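Local coordinates for protein fatty acid synthase 1, isoform A (Drosophila melanogaster, PDB 6FN6) that probably builds long-chain saturated fatty acids from acetyl-CoA and malonyl-CoA with NADPH, here as the dehydratase, enoylreductase and ketoreductase part, at residues 267-272 against 533-538; 284-289 against 438-443; 381-386 against 418-423; 529-534 against 548-553. All coordinates share one frame; numbering follows the deposited sequence.

Contact 1: residues 267-272 against 533-538; sequences VPNINT and RQQLEK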
loop_
_atom_site.group_PDB
_atom_site.type_symbol
_atom_site.label_atom_id
_atom_site.label_comp_id
_atom_site.label_asym_id
_atom_site.label_seq_id
_atom_site.Cartn_x
_atom_site.Cartn_y
_atom_site.Cartn_z
ATOM N N VAL A 267 71.804 -11.712 13.689
ATOM C CA VAL A 267 72.529 -11.231 12.522
ATOM C C VAL A 267 73.996 -11.049 12.891
ATOM O O VAL A 267 74.325 -10.181 13.702
ATOM C CB VAL A 267 71.932 -9.915 11.990
ATOM C CG1 VAL A 267 72.701 -9.429 10.765
ATOM C CG2 VAL A 267 70.461 -10.088 11.663
ATOM N N PRO A 268 74.886 -11.872 12.312
ATOM C CA PRO A 268 76.314 -11.665 12.579
ATOM C C PRO A 268 76.776 -10.281 12.133
ATOM O O PRO A 268 76.281 -9.784 11.120
ATOM C CB PRO A 268 76.996 -12.758 11.746
ATOM C CG PRO A 268 75.945 -13.774 11.489
ATOM C CD PRO A 268 74.656 -13.019 11.418
ATOM N N ASN A 269 77.697 -9.672 12.872
ATOM C CA ASN A 269 78.294 -8.413 12.446
ATOM C C ASN A 269 78.856 -8.596 11.042
ATOM O O ASN A 269 78.722 -7.725 10.182
ATOM C CB ASN A 269 79.393 -7.964 13.410
ATOM C CG ASN A 269 78.864 -7.634 14.798
ATOM O OD1 ASN A 269 79.522 -7.913 15.799
ATOM N ND2 ASN A 269 77.690 -7.016 14.864
ATOM N N ILE A 270 79.500 -9.737 10.826
ATOM C CA ILE A 270 80.011 -10.094 9.514
ATOM C C ILE A 270 79.104 -11.164 8.919
ATOM O O ILE A 270 79.217 -12.344 9.252
ATOM C CB ILE A 270 81.476 -10.575 9.582
ATOM C CG1 ILE A 270 82.329 -9.608 10.418
ATOM C CG2 ILE A 270 82.047 -10.727 8.182
ATOM C CD1 ILE A 270 82.315 -8.163 9.935
ATOM N N ASN A 271 78.198 -10.747 8.044
ATOM C CA ASN A 271 77.228 -11.664 7.459
ATOM C C ASN A 271 77.467 -11.775 5.958
ATOM O O ASN A 271 77.285 -10.809 5.219
ATOM C CB ASN A 271 75.804 -11.188 7.751
ATOM C CG ASN A 271 74.765 -12.269 7.526
ATOM O OD1 ASN A 271 75.086 -13.457 7.469
ATOM N ND2 ASN A 271 73.507 -11.862 7.417
ATOM N N THR A 272 77.872 -12.962 5.515
ATOM C CA THR A 272 78.178 -13.194 4.107
ATOM C C THR A 272 76.987 -13.795 3.373
ATOM O O THR A 272 77.100 -14.203 2.216
ATOM C CB THR A 272 79.381 -14.138 3.942
ATOM O OG1 THR A 272 79.076 -15.411 4.526
ATOM C CG2 THR A 272 80.621 -13.553 4.613
ATOM N N ARG A 533 88.362 -8.528 22.629
ATOM C CA ARG A 533 88.973 -7.203 22.495
ATOM C C ARG A 533 88.527 -6.468 21.230
ATOM O O ARG A 533 88.013 -5.355 21.312
ATOM C CB ARG A 533 90.506 -7.320 22.521
ATOM C CG ARG A 533 91.232 -5.994 22.775
ATOM C CD ARG A 533 92.751 -6.142 22.700
ATOM N NE ARG A 533 93.259 -6.310 21.340
ATOM C CZ ARG A 533 93.766 -5.322 20.603
ATOM N NH1 ARG A 533 93.860 -4.086 21.090
ATOM N NH2 ARG A 533 94.205 -5.569 19.376
ATOM N N GLN A 534 88.710 -7.083 20.067
ATOM C CA GLN A 534 88.348 -6.426 18.814
ATOM C C GLN A 534 86.859 -6.095 18.783
ATOM O O GLN A 534 86.451 -5.067 18.237
ATOM C CB GLN A 534 88.703 -7.298 17.607
ATOM C CG GLN A 534 88.612 -6.553 16.277
ATOM C CD GLN A 534 88.229 -7.449 15.113
ATOM O OE1 GLN A 534 88.777 -8.539 14.942
ATOM N NE2 GLN A 534 87.277 -6.992 14.307
ATOM N N GLN A 535 86.051 -6.966 19.378
ATOM C CA GLN A 535 84.607 -6.772 19.389
ATOM C C GLN A 535 84.206 -5.622 20.299
ATOM O O GLN A 535 83.441 -4.743 19.901
ATOM C CB GLN A 535 83.895 -8.049 19.831
ATOM C CG GLN A 535 82.383 -7.935 19.791
ATOM C CD GLN A 535 81.862 -7.702 18.390
ATOM O OE1 GLN A 535 82.570 -7.917 17.407
ATOM N NE2 GLN A 535 80.623 -7.245 18.292
ATOM N N LEU A 536 84.716 -5.637 21.524
ATOM C CA LEU A 536 84.317 -4.650 22.512
ATOM C C LEU A 536 84.931 -3.294 22.189
ATOM O O LEU A 536 84.531 -2.275 22.750
ATOM C CB LEU A 536 84.721 -5.104 23.912
ATOM C CG LEU A 536 84.122 -6.438 24.369
ATOM C CD1 LEU A 536 84.623 -6.806 25.752
ATOM C CD2 LEU A 536 82.600 -6.405 24.343
ATOM N N GLU A 537 85.889 -3.282 21.267
ATOM C CA GLU A 537 86.485 -2.037 20.796
ATOM C C GLU A 537 85.526 -1.274 19.886
ATOM O O GLU A 537 85.798 -0.137 19.501
ATOM C CB GLU A 537 87.795 -2.315 20.058
ATOM C CG GLU A 537 88.998 -2.468 20.972
ATOM C CD GLU A 537 90.256 -2.838 20.212
ATOM O OE1 GLU A 537 91.266 -3.184 20.862
ATOM O OE2 GLU A 537 90.234 -2.787 18.962
ATOM N N LYS A 538 84.407 -1.905 19.546
ATOM C CA LYS A 538 83.368 -1.263 18.746
ATOM C C LYS A 538 82.444 -0.427 19.624
ATOM O O LYS A 538 81.805 0.513 19.153
ATOM C CB LYS A 538 82.556 -2.316 17.996
ATOM C CG LYS A 538 83.397 -3.250 17.156
ATOM C CD LYS A 538 82.530 -4.132 16.290
ATOM C CE LYS A 538 83.358 -5.088 15.452
ATOM N NZ LYS A 538 82.501 -6.139 14.836
#
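The amides of Asn-269 and Gln-535 come together from opposite directions and lie nearly coplanar, 9° apart. Trp-550 touches both side chains. Gln-535 NE2 gives a hydrogen bond to Asn-269 OD1 over 2.8 Å. The bond is bent, with an N-H...O angle of 143°, and the donor is tilted somewhat from the Asn-269 carbonyl plane. Asn-269 OD1 in turn lies a little out of the Gln-535 amide plane. The Gln-535 chain leaves with CG anti to its backbone N and folds at chi2 (63°), which turns the amide toward Asn-269. Lys-538 runs out extended beyond CG, and its NZ donates to Gln-535 OE1 at 3.1 Å. The same NZ has its strongest partner in Val-429 O, while it stays 3.6 Å from Asn-269 OD1. Both oxygens of the amide pair thus lie near a charge that could polarise them. A leucine in place of Gln-535 would probably leave Asn-269 OD1 without this donor and Lys-538 NZ short of one acceptor. Asn-269 stands at the turn between strands 257-268 and 270-271. The first strand runs beside strand 549-557 and the second beside strand 426-433. Segment 533-538, from helix 530-536, meets this turn.

Contact 2: residues 284-289 against 438-443; sequences LHALDV and RVLVLA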
loop_
_atom_site.group_PDB
_atom_site.type_symbol
_atom_site.label_atom_id
_atom_site.label_comp_id
_atom_site.label_asym_id
_atom_site.label_seq_id
_atom_site.Cartn_x
_atom_site.Cartn_y
_atom_site.Cartn_z
ATOM N N LEU A 284 67.313 -3.671 1.213
ATOM C CA LEU A 284 66.471 -2.907 2.123
ATOM C C LEU A 284 66.643 -3.398 3.559
ATOM O O LEU A 284 66.712 -2.595 4.489
ATOM C CB LEU A 284 65.003 -2.991 1.701
ATOM C CG LEU A 284 64.624 -2.248 0.415
ATOM C CD1 LEU A 284 63.142 -2.411 0.134
ATOM C CD2 LEU A 284 64.991 -0.768 0.471
ATOM N N HIS A 285 66.702 -4.715 3.737
ATOM C CA HIS A 285 66.936 -5.301 5.054
ATOM C C HIS A 285 68.303 -4.894 5.610
ATOM O O HIS A 285 68.437 -4.584 6.794
ATOM C CB HIS A 285 66.826 -6.825 4.992
ATOM C CG HIS A 285 65.420 -7.331 4.949
ATOM N ND1 HIS A 285 64.341 -6.574 5.370
ATOM C CD2 HIS A 285 64.904 -8.509 4.535
ATOM C CE1 HIS A 285 63.233 -7.268 5.218
ATOM N NE2 HIS A 285 63.544 -8.452 4.710
ATOM N N ALA A 286 69.316 -4.903 4.751
ATOM C CA ALA A 286 70.653 -4.496 5.157
ATOM C C ALA A 286 70.615 -3.080 5.724
ATOM O O ALA A 286 71.215 -2.802 6.764
ATOM C CB ALA A 286 71.619 -4.581 3.981
ATOM N N LEU A 287 69.905 -2.188 5.041
ATOM C CA LEU A 287 69.750 -0.813 5.504
ATOM C C LEU A 287 68.951 -0.760 6.802
ATOM O O LEU A 287 69.242 0.042 7.688
ATOM C CB LEU A 287 69.065 0.048 4.438
ATOM C CG LEU A 287 69.852 0.297 3.150
ATOM C CD1 LEU A 287 68.922 0.735 2.036
ATOM C CD2 LEU A 287 70.933 1.339 3.381
ATOM N N ASP A 288 67.933 -1.606 6.899
ATOM C CA ASP A 288 67.105 -1.668 8.096
ATOM C C ASP A 288 67.933 -2.101 9.303
ATOM O O ASP A 288 67.789 -1.553 10.395
ATOM C CB ASP A 288 65.934 -2.625 7.885
ATOM C CG ASP A 288 64.798 -2.376 8.856
ATOM O OD1 ASP A 288 65.065 -1.940 9.995
ATOM O OD2 ASP A 288 63.633 -2.608 8.473
ATOM N N VAL A 289 68.799 -3.087 9.100
ATOM C CA VAL A 289 69.656 -3.571 10.172
ATOM C C VAL A 289 70.627 -2.472 10.584
ATOM O O VAL A 289 70.888 -2.274 11.770
ATOM C CB VAL A 289 70.417 -4.844 9.749
ATOM C CG1 VAL A 289 71.470 -5.208 10.788
ATOM C CG2 VAL A 289 69.456 -5.998 9.543
ATOM N N ARG A 438 79.201 -6.963 -4.018
ATOM C CA ARG A 438 78.806 -5.774 -3.259
ATOM C C ARG A 438 78.596 -6.097 -1.783
ATOM O O ARG A 438 78.264 -7.225 -1.419
ATOM C CB ARG A 438 77.538 -5.144 -3.837
ATOM C CG ARG A 438 77.765 -4.368 -5.123
ATOM C CD ARG A 438 76.676 -3.332 -5.352
ATOM N NE ARG A 438 77.027 -2.408 -6.427
ATOM C CZ ARG A 438 77.690 -1.266 -6.259
ATOM N NH1 ARG A 438 78.091 -0.890 -5.052
ATOM N NH2 ARG A 438 77.958 -0.497 -7.305
ATOM N N VAL A 439 78.800 -5.088 -0.941
ATOM C CA VAL A 439 78.708 -5.254 0.505
ATOM C C VAL A 439 78.286 -3.949 1.175
ATOM O O VAL A 439 78.677 -2.866 0.739
ATOM C CB VAL A 439 80.055 -5.760 1.083
ATOM C CG1 VAL A 439 81.175 -4.766 0.789
ATOM C CG2 VAL A 439 79.936 -6.018 2.582
ATOM N N LEU A 440 77.487 -4.054 2.232
ATOM C CA LEU A 440 77.138 -2.887 3.035
ATOM C C LEU A 440 78.002 -2.870 4.295
ATOM O O LEU A 440 77.992 -3.822 5.080
ATOM C CB LEU A 440 75.651 -2.894 3.397
ATOM C CG LEU A 440 75.097 -1.606 4.020
ATOM C CD1 LEU A 440 75.135 -0.450 3.022
ATOM C CD2 LEU A 440 73.678 -1.814 4.538
ATOM N N VAL A 441 78.756 -1.791 4.476
ATOM C CA VAL A 441 79.694 -1.692 5.586
ATOM C C VAL A 441 79.264 -0.599 6.555
ATOM O O VAL A 441 79.059 0.550 6.165
ATOM C CB VAL A 441 81.126 -1.426 5.073
ATOM C CG1 VAL A 441 82.117 -1.419 6.226
ATOM C CG2 VAL A 441 81.526 -2.465 4.034
ATOM N N LEU A 442 79.140 -0.966 7.825
ATOM C CA LEU A 442 78.884 0.003 8.881
ATOM C C LEU A 442 80.184 0.260 9.647
ATOM O O LEU A 442 80.736 -0.651 10.267
ATOM C CB LEU A 442 77.784 -0.500 9.819
ATOM C CG LEU A 442 77.290 0.492 10.877
ATOM C CD1 LEU A 442 76.594 1.684 10.238
ATOM C CD2 LEU A 442 76.364 -0.194 11.863
ATOM N N ALA A 443 80.661 1.501 9.606
ATOM C CA ALA A 443 81.954 1.842 10.193
ATOM C C ALA A 443 81.803 2.835 11.338
ATOM O O ALA A 443 80.831 3.587 11.401
ATOM C CB ALA A 443 82.881 2.404 9.130
#
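Ala-286 and Leu-440 touch without any polar bond. The shortest polar bond here is inside the helix, from Val-289 N to His-285 O at 2.8 Å. It belongs to the regular helical ladder that sets Ala-286 and Leu-287 in front of the strand. One methyl carries nearly all of the contact. Leu-440 CD2 reaches Ala-286 CB at 3.5 Å. It also lies 3.5 Å from Ala-286 O, and so rests on the backbone of the helix as well as on the methyl. Its other neighbour is Leu-287, whose backbone N is 3.8 Å from Leu-440 CD2. The side chains touch more loosely, with Leu-287 CD2 4.3 Å from Leu-440 CD2. Leu-440 points toward the helix, and CG anti to the backbone N (chi1 -169°) sets CD2 against it. The short side chain of Ala-286 lets helix and strand draw close, with the CA atoms of Ala-286 and Leu-440 7.0 Å apart. All three residues are buried. Ile-405 of the adjoining strand 402-409 touches Leu-440, and Leu-323 of helix 320-329 touches Leu-287. Asp-288 points away from the strand and forms a salt bridge with Lys-557. Strand 438-445 runs antiparallel between strands 402-409 and 426-433. Helix 279-296 covers one face of this sheet, while Val-441 faces helix 410-423 on the other. The strand order, with a single reversed strand next to the last long one, matches the class I methyltransferase fold and is consistent with the pseudo-methyltransferase domain of animal fatty acid synthases.

Contact 3: residues 381-386 against 418-423; sequences DVLSRP and RALLTK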
loop_
_atom_site.group_PDB
_atom_site.type_symbol
_atom_site.label_atom_id
_atom_site.label_comp_id
_atom_site.label_asym_id
_atom_site.label_seq_id
_atom_site.Cartn_x
_atom_site.Cartn_y
_atom_site.Cartn_z
ATOM N N ASP A 381 80.351 3.715 -2.898
ATOM C CA ASP A 381 81.653 3.755 -3.551
ATOM C C ASP A 381 82.513 4.897 -3.013
ATOM O O ASP A 381 83.201 5.579 -3.772
ATOM C CB ASP A 381 81.479 3.888 -5.066
ATOM C CG ASP A 381 80.673 2.750 -5.659
ATOM O OD1 ASP A 381 80.683 1.647 -5.073
ATOM O OD2 ASP A 381 80.030 2.955 -6.712
ATOM N N VAL A 382 82.479 5.090 -1.699
ATOM C CA VAL A 382 83.256 6.142 -1.058
ATOM C C VAL A 382 84.709 5.695 -0.934
ATOM O O VAL A 382 85.630 6.498 -1.084
ATOM C CB VAL A 382 82.664 6.506 0.317
ATOM C CG1 VAL A 382 83.523 7.555 1.022
ATOM C CG2 VAL A 382 81.236 7.002 0.162
ATOM N N LEU A 383 84.908 4.412 -0.653
ATOM C CA LEU A 383 86.248 3.853 -0.527
ATOM C C LEU A 383 86.818 3.502 -1.900
ATOM O O LEU A 383 88.004 3.199 -2.033
ATOM C CB LEU A 383 86.228 2.616 0.369
ATOM C CG LEU A 383 85.592 2.808 1.748
ATOM C CD1 LEU A 383 85.553 1.490 2.505
ATOM C CD2 LEU A 383 86.337 3.869 2.559
ATOM N N SER A 384 85.962 3.536 -2.917
ATOM C CA SER A 384 86.368 3.256 -4.291
ATOM C C SER A 384 87.028 4.473 -4.930
ATOM O O SER A 384 87.948 4.338 -5.737
ATOM C CB SER A 384 85.164 2.820 -5.122
ATOM O OG SER A 384 84.560 1.664 -4.571
ATOM N N ARG A 385 86.539 5.657 -4.572
ATOM C CA ARG A 385 87.044 6.912 -5.118
ATOM C C ARG A 385 88.572 6.979 -5.057
ATOM O O ARG A 385 89.183 6.404 -4.154
ATOM C CB ARG A 385 86.453 8.097 -4.351
ATOM C CG ARG A 385 84.953 8.288 -4.523
ATOM C CD ARG A 385 84.628 9.315 -5.598
ATOM N NE ARG A 385 84.897 8.816 -6.944
ATOM C CZ ARG A 385 84.771 9.542 -8.050
ATOM N NH1 ARG A 385 84.382 10.809 -7.979
ATOM N NH2 ARG A 385 85.035 9.001 -9.232
ATOM N N PRO A 386 89.194 7.678 -6.023
ATOM C CA PRO A 386 90.658 7.777 -6.050
ATOM C C PRO A 386 91.200 8.660 -4.930
ATOM O O PRO A 386 92.259 8.372 -4.373
ATOM C CB PRO A 386 90.941 8.391 -7.423
ATOM C CG PRO A 386 89.727 9.187 -7.732
ATOM C CD PRO A 386 88.573 8.435 -7.126
ATOM N N ARG A 418 89.246 -1.897 3.287
ATOM C CA ARG A 418 89.450 -2.034 4.723
ATOM C C ARG A 418 90.664 -1.242 5.188
ATOM O O ARG A 418 90.627 -0.597 6.236
ATOM C CB ARG A 418 89.612 -3.504 5.110
ATOM C CG ARG A 418 88.341 -4.322 4.985
ATOM C CD ARG A 418 88.502 -5.676 5.652
ATOM N NE ARG A 418 87.297 -6.495 5.540
ATOM C CZ ARG A 418 87.123 -7.474 4.657
ATOM N NH1 ARG A 418 88.073 -7.780 3.779
ATOM N NH2 ARG A 418 85.984 -8.153 4.652
ATOM N N ALA A 419 91.737 -1.288 4.405
ATOM C CA ALA A 419 92.956 -0.567 4.745
ATOM C C ALA A 419 92.669 0.922 4.855
ATOM O O ALA A 419 93.189 1.602 5.742
ATOM C CB ALA A 419 94.036 -0.826 3.704
ATOM N N LEU A 420 91.830 1.423 3.954
ATOM C CA LEU A 420 91.494 2.839 3.928
ATOM C C LEU A 420 90.741 3.231 5.199
ATOM O O LEU A 420 90.984 4.298 5.764
ATOM C CB LEU A 420 90.671 3.167 2.682
ATOM C CG LEU A 420 90.475 4.644 2.325
ATOM C CD1 LEU A 420 91.807 5.363 2.164
ATOM C CD2 LEU A 420 89.655 4.769 1.049
ATOM N N LEU A 421 89.828 2.370 5.647
ATOM C CA LEU A 421 89.106 2.603 6.896
ATOM C C LEU A 421 90.083 2.527 8.068
ATOM O O LEU A 421 90.031 3.342 8.989
ATOM C CB LEU A 421 87.974 1.587 7.082
ATOM C CG LEU A 421 86.742 1.724 6.179
ATOM C CD1 LEU A 421 85.790 0.551 6.385
ATOM C CD2 LEU A 421 86.020 3.043 6.418
ATOM N N THR A 422 90.969 1.537 8.028
ATOM C CA THR A 422 91.984 1.378 9.061
ATOM C C THR A 422 92.900 2.600 9.053
ATOM O O THR A 422 93.269 3.121 10.106
ATOM C CB THR A 422 92.820 0.096 8.853
ATOM O OG1 THR A 422 91.954 -1.044 8.831
ATOM C CG2 THR A 422 93.838 -0.076 9.973
ATOM N N LYS A 423 93.263 3.047 7.856
ATOM C CA LYS A 423 94.146 4.194 7.700
ATOM C C LYS A 423 93.588 5.436 8.379
ATOM O O LYS A 423 94.340 6.230 8.944
ATOM C CB LYS A 423 94.370 4.479 6.212
ATOM C CG LYS A 423 95.139 5.763 5.915
ATOM C CD LYS A 423 95.244 5.997 4.421
ATOM C CE LYS A 423 95.910 7.327 4.106
ATOM N NZ LYS A 423 95.843 7.637 2.651
#
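Leu-383 packs its two methyls onto Leu-420 and Leu-421, and the contact across the segments is wholly apolar. Leu-383 CD2 meets Leu-420 CD2 at 3.8 Å as the two side chains slide past each other in opposite directions. With Leu-421 the chain of Leu-383 crosses at about a right angle. Here Leu-383 CD1 lies 3.9 Å from Leu-421 CG, over its branch point. Leu-383 has CG anti to its carbonyl carbon (chi1 -53°), and this spreads the fork over both helix residues. An alanine instead of Leu-383 would remove both methyls and is likely to open a gap between loop and helix, leaving Leu-420 and Leu-421 less firmly packed. The loop follows strand 374-380 and the helix, 410-423, follows strand 402-409, two parallel neighbours in a sheet ordered as in class I methyltransferases. Leu-391 of helix 389-395 also touches Leu-383 and Leu-420. The polar bonds run beside this patch. Glu-408 accepts from Leu-383 N and Ser-384 OG, tying the loop down. On the helix, Thr-422 OG1 donates to Arg-418 O at 2.9 Å from above the carbonyl plane. Arg-418 itself forms a salt bridge with Glu-431.

Contact 4: residues 529-534 against 548-553; sequences STLYRQ and GAWGTF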
loop_
_atom_site.group_PDB
_atom_site.type_symbol
_atom_site.label_atom_id
_atom_site.label_comp_id
_atom_site.label_asym_id
_atom_site.label_seq_id
_atom_site.Cartn_x
_atom_site.Cartn_y
_atom_site.Cartn_z
ATOM N N SER A 529 91.401 -10.438 26.221
ATOM C CA SER A 529 91.250 -11.615 25.371
ATOM C C SER A 529 91.073 -11.228 23.900
ATOM O O SER A 529 90.328 -10.305 23.576
ATOM C CB SER A 529 90.065 -12.459 25.839
ATOM O OG SER A 529 89.837 -13.543 24.957
ATOM N N THR A 530 91.766 -11.946 23.020
ATOM C CA THR A 530 91.741 -11.660 21.586
ATOM C C THR A 530 90.329 -11.773 21.012
ATOM O O THR A 530 89.964 -11.060 20.075
ATOM C CB THR A 530 92.677 -12.614 20.809
ATOM O OG1 THR A 530 92.583 -12.345 19.404
ATOM C CG2 THR A 530 92.310 -14.074 21.066
ATOM N N LEU A 531 89.541 -12.676 21.583
ATOM C CA LEU A 531 88.171 -12.892 21.144
ATOM C C LEU A 531 87.304 -11.663 21.405
ATOM O O LEU A 531 86.601 -11.180 20.515
ATOM C CB LEU A 531 87.584 -14.110 21.862
ATOM C CG LEU A 531 86.093 -14.397 21.684
ATOM C CD1 LEU A 531 85.746 -14.609 20.218
ATOM C CD2 LEU A 531 85.690 -15.606 22.518
ATOM N N TYR A 532 87.357 -11.172 22.637
ATOM C CA TYR A 532 86.518 -10.066 23.077
ATOM C C TYR A 532 87.041 -8.683 22.674
ATOM O O TYR A 532 86.254 -7.773 22.416
ATOM C CB TYR A 532 86.373 -10.104 24.600
ATOM C CG TYR A 532 85.629 -11.305 25.137
ATOM C CD1 TYR A 532 86.269 -12.527 25.294
ATOM C CD2 TYR A 532 84.296 -11.215 25.505
ATOM C CE1 TYR A 532 85.598 -13.627 25.793
ATOM C CE2 TYR A 532 83.615 -12.312 26.005
ATOM C CZ TYR A 532 84.272 -13.514 26.147
ATOM O OH TYR A 532 83.598 -14.607 26.646
ATOM N N ARG A 533 88.362 -8.528 22.629
ATOM C CA ARG A 533 88.973 -7.203 22.495
ATOM C C ARG A 533 88.527 -6.468 21.230
ATOM O O ARG A 533 88.013 -5.355 21.312
ATOM C CB ARG A 533 90.506 -7.320 22.521
ATOM C CG ARG A 533 91.232 -5.994 22.775
ATOM C CD ARG A 533 92.751 -6.142 22.700
ATOM N NE ARG A 533 93.259 -6.310 21.340
ATOM C CZ ARG A 533 93.766 -5.322 20.603
ATOM N NH1 ARG A 533 93.860 -4.086 21.090
ATOM N NH2 ARG A 533 94.205 -5.569 19.376
ATOM N N GLN A 534 88.710 -7.083 20.067
ATOM C CA GLN A 534 88.348 -6.426 18.814
ATOM C C GLN A 534 86.859 -6.095 18.783
ATOM O O GLN A 534 86.451 -5.067 18.237
ATOM C CB GLN A 534 88.703 -7.298 17.607
ATOM C CG GLN A 534 88.612 -6.553 16.277
ATOM C CD GLN A 534 88.229 -7.449 15.113
ATOM O OE1 GLN A 534 88.777 -8.539 14.942
ATOM N NE2 GLN A 534 87.277 -6.992 14.307
ATOM N N GLY A 548 80.580 -18.856 17.669
ATOM C CA GLY A 548 81.847 -18.262 17.284
ATOM C C GLY A 548 81.747 -16.896 16.635
ATOM O O GLY A 548 82.769 -16.266 16.356
ATOM N N ALA A 549 80.523 -16.430 16.398
ATOM C CA ALA A 549 80.316 -15.159 15.712
ATOM C C ALA A 549 79.596 -14.147 16.594
ATOM O O ALA A 549 78.562 -14.447 17.191
ATOM C CB ALA A 549 79.532 -15.377 14.427
ATOM N N TRP A 550 80.161 -12.946 16.671
ATOM C CA TRP A 550 79.520 -11.841 17.365
ATOM C C TRP A 550 78.406 -11.273 16.500
ATOM O O TRP A 550 78.514 -11.245 15.274
ATOM C CB TRP A 550 80.536 -10.752 17.704
ATOM C CG TRP A 550 81.499 -11.150 18.778
ATOM C CD1 TRP A 550 82.818 -11.458 18.623
ATOM C CD2 TRP A 550 81.217 -11.278 20.179
ATOM N NE1 TRP A 550 83.376 -11.771 19.838
ATOM C CE2 TRP A 550 82.415 -11.666 20.809
ATOM C CE3 TRP A 550 80.071 -11.097 20.959
ATOM C CZ2 TRP A 550 82.499 -11.882 22.183
ATOM C CZ3 TRP A 550 80.157 -11.310 22.323
ATOM C CH2 TRP A 550 81.362 -11.700 22.920
ATOM N N GLY A 551 77.338 -10.812 17.140
ATOM C CA GLY A 551 76.224 -10.228 16.421
ATOM C C GLY A 551 75.178 -9.610 17.326
ATOM O O GLY A 551 75.407 -9.400 18.515
ATOM N N THR A 552 74.021 -9.322 16.747
ATOM C CA THR A 552 72.913 -8.727 17.478
ATOM C C THR A 552 71.608 -9.390 17.063
ATOM O O THR A 552 71.563 -10.123 16.073
ATOM C CB THR A 552 72.806 -7.216 17.212
ATOM O OG1 THR A 552 72.547 -6.993 15.820
ATOM C CG2 THR A 552 74.093 -6.512 17.597
ATOM N N PHE A 553 70.553 -9.145 17.833
ATOM C CA PHE A 553 69.214 -9.582 17.455
ATOM C C PHE A 553 68.463 -8.425 16.815
ATOM O O PHE A 553 68.173 -7.424 17.468
ATOM C CB PHE A 553 68.451 -10.115 18.664
ATOM C CG PHE A 553 68.834 -11.511 19.045
ATOM C CD1 PHE A 553 68.383 -12.588 18.306
ATOM C CD2 PHE A 553 69.649 -11.746 20.139
ATOM C CE1 PHE A 553 68.734 -13.878 18.649
ATOM C CE2 PHE A 553 70.006 -13.034 20.489
ATOM C CZ PHE A 553 69.548 -14.101 19.742
#
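Trp-550 and Tyr-532 form the tight, buried part of this contact. The six-membered ring of Trp-550 turns its edge toward the face of Tyr-532 in an offset edge-to-face pair. The ring centroids are 5.6 Å apart and the planes stand at 64°. The closest atoms are Trp-550 CZ2 and Tyr-532 CD2, at 3.8 Å. Trp-550 CH2 is next, 3.9 Å from Tyr-532 CE2, so the CZ2-CH2 edge of the indole is offset toward the CD2 and CE2 side of the Tyr-532 ring. Trp-550 gets there with CG anti to its carbonyl carbon (chi1 -71°), which swings the indole out from the strand toward the helix. Both rings are buried. Val-515 of strand 512-517 touches each of them, and Tyr-532 OH donates to Glu-523 O, outside the two segments. The other side lies nearer solvent. Leu-531 is partly exposed there but still packs on the indole, with its CD1 3.7 Å from Trp-550 NE1. Gly-548, just before the strand, is exposed and adds little. Ser-529 is the N-cap, just before helix 530-536, and its OG takes only a weak bond from Leu-531 N. One polar bond joins helix and strand: Trp-550 NE1 gives a weak hydrogen bond to Leu-531 O, 3.3 Å long. A long, bent bond of this kind gives the indole N-H a partner but little grip. The chemistry therefore suggests that packing of Tyr-532 and Leu-531 on the indole, more than the weak hydrogen bond, joins helix 530-536 to strand 549-557 in the pseudo-ketoreductase part.

Contacts 1 and 4 share helix 530-536 and set it against two neighbouring strands, 257-268 with the turn that follows it and 549-557. Their centres are 6 Å apart, and the backbone bond of Asn-269 N to Trp-550 O joins them. One works by amides and a lysine, the other by aromatic rings. Contacts 2 and 3 belong to the neighbouring methyltransferase-like sheet and are both apolar. They lie toward its two faces, with Val-441 and Ala-443 touching Leu-421 between them. The residues that meet in contacts 1 and 2 are all buried; contacts 3 and 4 each include one partly exposed leucine. Strand 270-271, at the edge of that sheet, leads from contact 1 toward contact 2.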